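Thiol:disulfide interchange protein DsbA (Pseudomonas aeruginosa PAO1, PDB 3H93) probably introduces disulfide bonds into other proteins of the periplasm by passing on its own redox-active disulfide, as a DsbA-type member of the thioredoxin family. Local coordinates at residues R62-F67 with Q76-L81. Residues are numbered along the deposited sequence; the frame is centred on the assembly and turned at random.
Sequences RLPALF and QMFLTL
Phe78 reaches from helix 76-81 to the end of strand 62-64 and sets its ring obliquely against Arg62 and Pro64, both of which approach from the same side of the ring plane. CZ of Phe78 meets CB of Arg62 at 3.8 Å, while CD2 of Phe78 touches the pyrrolidine at CD of Pro64, 3.9 Å away. Between these two points the backbone carbonyl takes part: Arg62 O lies in the ring plane, at the edge, 3.9 Å from CE2 of Phe78. With CG anti to the backbone N (chi1 177°), the phenylalanine side chain extends from the helix to the strand. Arg62 bends at chi2 and chi3, and its guanidinium comes to stand nearly perpendicular to the ring, the planes 82° apart. NH1 forms salt bridges with Glu44 and Glu31; the Arg62 side chain lies near, without touching, Cys37 and Cys40, the predicted redox-active pair. Pro64 is also packed against Leu79, whose CD2 branch lies 3.8 Å from CD of Pro64; the two side chains cross roughly at right angles. Further out, Phe33 of strand 27-33 meets the Phe78 ring edge-to-face, and Met138 of helix 132-148 touches Leu79. Strand 58-64, at one border of the thioredoxin-fold sheet, is thereby joined to helix 70-84 of the helical part, with the backbone of Leu63 hydrogen-bonded to strand 27-33.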
ATOM      1  N   ARG A  62      -3.999  -1.649   1.850  1.00  8.01           N
ATOM      2  CA  ARG A  62      -2.608  -1.237   1.722  1.00  7.51           C
ATOM      3  C   ARG A  62      -1.691  -2.236   2.393  1.00  8.07           C
ATOM      4  O   ARG A  62      -2.029  -2.804   3.435  1.00  9.90           O
ATOM      5  CB  ARG A  62      -2.383   0.167   2.292  1.00  8.75           C
ATOM      6  CG  ARG A  62      -3.243   1.199   1.603  1.00  8.67           C
ATOM      7  CD  ARG A  62      -2.470   2.476   1.346  1.00  9.27           C
ATOM      8  NE  ARG A  62      -2.268   3.248   2.565  1.00 10.04           N
ATOM      9  CZ  ARG A  62      -1.571   4.378   2.605  0.90  8.83           C
ATOM     10  NH1 ARG A  62      -1.001   4.846   1.494  0.90  8.96           N
ATOM     11  NH2 ARG A  62      -1.442   5.043   3.745  0.90  9.77           N
ATOM     12  N   LEU A  63      -0.526  -2.445   1.781  1.00  8.03           N
ATOM     13  CA  LEU A  63       0.488  -3.344   2.321  1.00  8.15           C
ATOM     14  C   LEU A  63       1.825  -2.646   2.337  1.00  7.65           C
ATOM     15  O   LEU A  63       2.122  -1.866   1.439  1.00  8.10           O
ATOM     16  CB  LEU A  63       0.629  -4.587   1.444  1.00  9.74           C
ATOM     17  CG  LEU A  63      -0.542  -5.563   1.385  1.00 10.44           C
ATOM     18  CD1 LEU A  63      -0.294  -6.576   0.273  1.00 11.52           C
ATOM     19  CD2 LEU A  63      -0.740  -6.256   2.734  1.00 13.06           C
ATOM     20  N   PRO A  64       2.653  -2.950   3.343  1.00  8.06           N
ATOM     21  CA  PRO A  64       4.039  -2.480   3.300  1.00  9.27           C
ATOM     22  C   PRO A  64       4.811  -3.319   2.294  1.00  9.12           C
ATOM     23  O   PRO A  64       4.520  -4.509   2.135  1.00  9.93           O
ATOM     24  CB  PRO A  64       4.549  -2.768   4.715  1.00  9.71           C
ATOM     25  CG  PRO A  64       3.721  -3.928   5.190  1.00  9.52           C
ATOM     26  CD  PRO A  64       2.377  -3.812   4.509  1.00  8.60           C
ATOM     27  N   ALA A  65       5.769  -2.704   1.612  1.00  7.79           N
ATOM     28  CA  ALA A  65       6.689  -3.438   0.753  1.00  7.35           C
ATOM     29  C   ALA A  65       7.849  -3.910   1.619  1.00  7.17           C
ATOM     30  O   ALA A  65       8.718  -3.122   1.991  1.00  8.68           O
ATOM     31  CB  ALA A  65       7.186  -2.545  -0.371  1.00  8.75           C
ATOM     32  N   LEU A  66       7.848  -5.192   1.965  1.00  8.06           N
ATOM     33  CA  LEU A  66       8.846  -5.723   2.882  1.00  8.97           C
ATOM     34  C   LEU A  66      10.040  -6.233   2.085  1.00  9.66           C
ATOM     35  O   LEU A  66      10.256  -7.442   1.938  1.00 10.33           O
ATOM     36  CB  LEU A  66       8.234  -6.808   3.763  1.00  9.81           C
ATOM     37  CG  LEU A  66       7.035  -6.297   4.568  1.00  8.59           C
ATOM     38  CD1 LEU A  66       6.399  -7.456   5.314  1.00  9.39           C
ATOM     39  CD2 LEU A  66       7.421  -5.162   5.532  1.00  9.56           C
ATOM     40  N   PHE A  67      10.814  -5.285   1.568  1.00  9.16           N
ATOM     41  CA  PHE A  67      11.852  -5.590   0.591  1.00  9.25           C
ATOM     42  C   PHE A  67      13.245  -5.710   1.206  1.00 11.42           C
ATOM     43  O   PHE A  67      14.244  -5.736   0.486  1.00 13.59           O
ATOM     44  CB  PHE A  67      11.858  -4.547  -0.526  1.00  9.67           C
ATOM     45  CG  PHE A  67      10.667  -4.627  -1.452  1.00 10.93           C
ATOM     46  CD1 PHE A  67       9.696  -5.613  -1.303  1.00 11.57           C
ATOM     47  CD2 PHE A  67      10.542  -3.728  -2.502  1.00 10.98           C
ATOM     48  CE1 PHE A  67       8.610  -5.676  -2.178  1.00 12.07           C
ATOM     49  CE2 PHE A  67       9.459  -3.784  -3.365  1.00 11.62           C
ATOM     50  CZ  PHE A  67       8.498  -4.759  -3.209  1.00 12.98           C
ATOM     51  N   GLN A  76       6.911  -2.820   9.370  1.00  6.77           N
ATOM     52  CA  GLN A  76       6.367  -3.292  10.635  1.00  7.28           C
ATOM     53  C   GLN A  76       5.724  -2.132  11.395  1.00  7.60           C
ATOM     54  O   GLN A  76       4.690  -2.308  12.051  1.00  7.93           O
ATOM     55  CB  GLN A  76       7.454  -3.974  11.467  1.00  8.83           C
ATOM     56  CG  GLN A  76       6.914  -4.765  12.651  1.00  9.45           C
ATOM     57  CD  GLN A  76       7.888  -5.821  13.132  1.00 12.20           C
ATOM     58  OE1 GLN A  76       8.693  -6.334  12.354  1.00 15.31           O
ATOM     59  NE2 GLN A  76       7.821  -6.159  14.411  1.00 10.11           N
HETATM   60  N   MSE A  77       6.318  -0.945  11.294  1.00  7.20           N
HETATM   61  CA  MSE A  77       5.700   0.255  11.857  1.00  7.43           C
HETATM   62  C   MSE A  77       4.350   0.541  11.196  1.00  7.95           C
HETATM   63  O   MSE A  77       3.364   0.847  11.878  1.00  8.29           O
HETATM   64  CB  MSE A  77       6.620   1.468  11.710  1.00  8.19           C
HETATM   65  CG  MSE A  77       5.958   2.769  12.128  1.00  8.65           C
HETATM   66 SE   MSE A  77       7.177   4.270  12.196  1.00 10.62          SE
HETATM   67  CE  MSE A  77       8.112   4.036  10.497  1.00 10.98           C
ATOM     68  N   PHE A  78       4.296   0.433   9.869  1.00  6.98           N
ATOM     69  CA  PHE A  78       3.030   0.619   9.164  1.00  7.35           C
ATOM     70  C   PHE A  78       1.946  -0.339   9.665  1.00  7.09           C
ATOM     71  O   PHE A  78       0.832   0.083   9.986  1.00  7.96           O
ATOM     72  CB  PHE A  78       3.197   0.466   7.653  1.00  7.65           C
ATOM     73  CG  PHE A  78       1.905   0.585   6.907  1.00  7.05           C
ATOM     74  CD1 PHE A  78       1.259   1.809   6.815  1.00  8.95           C
ATOM     75  CD2 PHE A  78       1.314  -0.529   6.322  1.00  9.00           C
ATOM     76  CE1 PHE A  78       0.047   1.932   6.140  1.00  9.19           C
ATOM     77  CE2 PHE A  78       0.106  -0.416   5.647  1.00  9.43           C
ATOM     78  CZ  PHE A  78      -0.529   0.819   5.556  1.00 10.33           C
ATOM     79  N   LEU A  79       2.271  -1.630   9.721  1.00  7.32           N
ATOM     80  CA  LEU A  79       1.312  -2.625  10.192  1.00  7.69           C
ATOM     81  C   LEU A  79       0.862  -2.308  11.613  1.00  8.07           C
ATOM     82  O   LEU A  79      -0.309  -2.471  11.965  1.00  8.32           O
ATOM     83  CB  LEU A  79       1.921  -4.025  10.148  1.00  8.70           C
ATOM     84  CG  LEU A  79       2.203  -4.548   8.742  1.00  9.66           C
ATOM     85  CD1 LEU A  79       2.853  -5.910   8.826  1.00  9.92           C
ATOM     86  CD2 LEU A  79       0.913  -4.611   7.917  1.00 10.99           C
ATOM     87  N   THR A  80       1.803  -1.860  12.431  1.00  7.49           N
ATOM     88  CA  THR A  80       1.514  -1.548  13.825  1.00  8.05           C
ATOM     89  C   THR A  80       0.529  -0.397  13.933  1.00  8.27           C
ATOM     90  O   THR A  80      -0.450  -0.477  14.681  1.00  8.48           O
ATOM     91  CB  THR A  80       2.813  -1.215  14.568  1.00  7.69           C
ATOM     92  OG1 THR A  80       3.604  -2.403  14.655  1.00  8.34           O
ATOM     93  CG2 THR A  80       2.532  -0.696  15.963  1.00  9.02           C
ATOM     94  N   LEU A  81       0.789   0.671  13.185  1.00  7.17           N
ATOM     95  CA  LEU A  81      -0.069   1.845  13.214  1.00  8.21           C
ATOM     96  C   LEU A  81      -1.461   1.513  12.679  1.00  8.47           C
ATOM     97  O   LEU A  81      -2.475   1.965  13.219  1.00  9.34           O
ATOM     98  CB  LEU A  81       0.570   2.998  12.431  1.00  7.64           C
ATOM     99  CG  LEU A  81       1.820   3.582  13.103  1.00  8.12           C
ATOM    100  CD1 LEU A  81       2.511   4.583  12.196  1.00  9.09           C
ATOM    101  CD2 LEU A  81       1.455   4.233  14.436  1.00  9.76           C
TER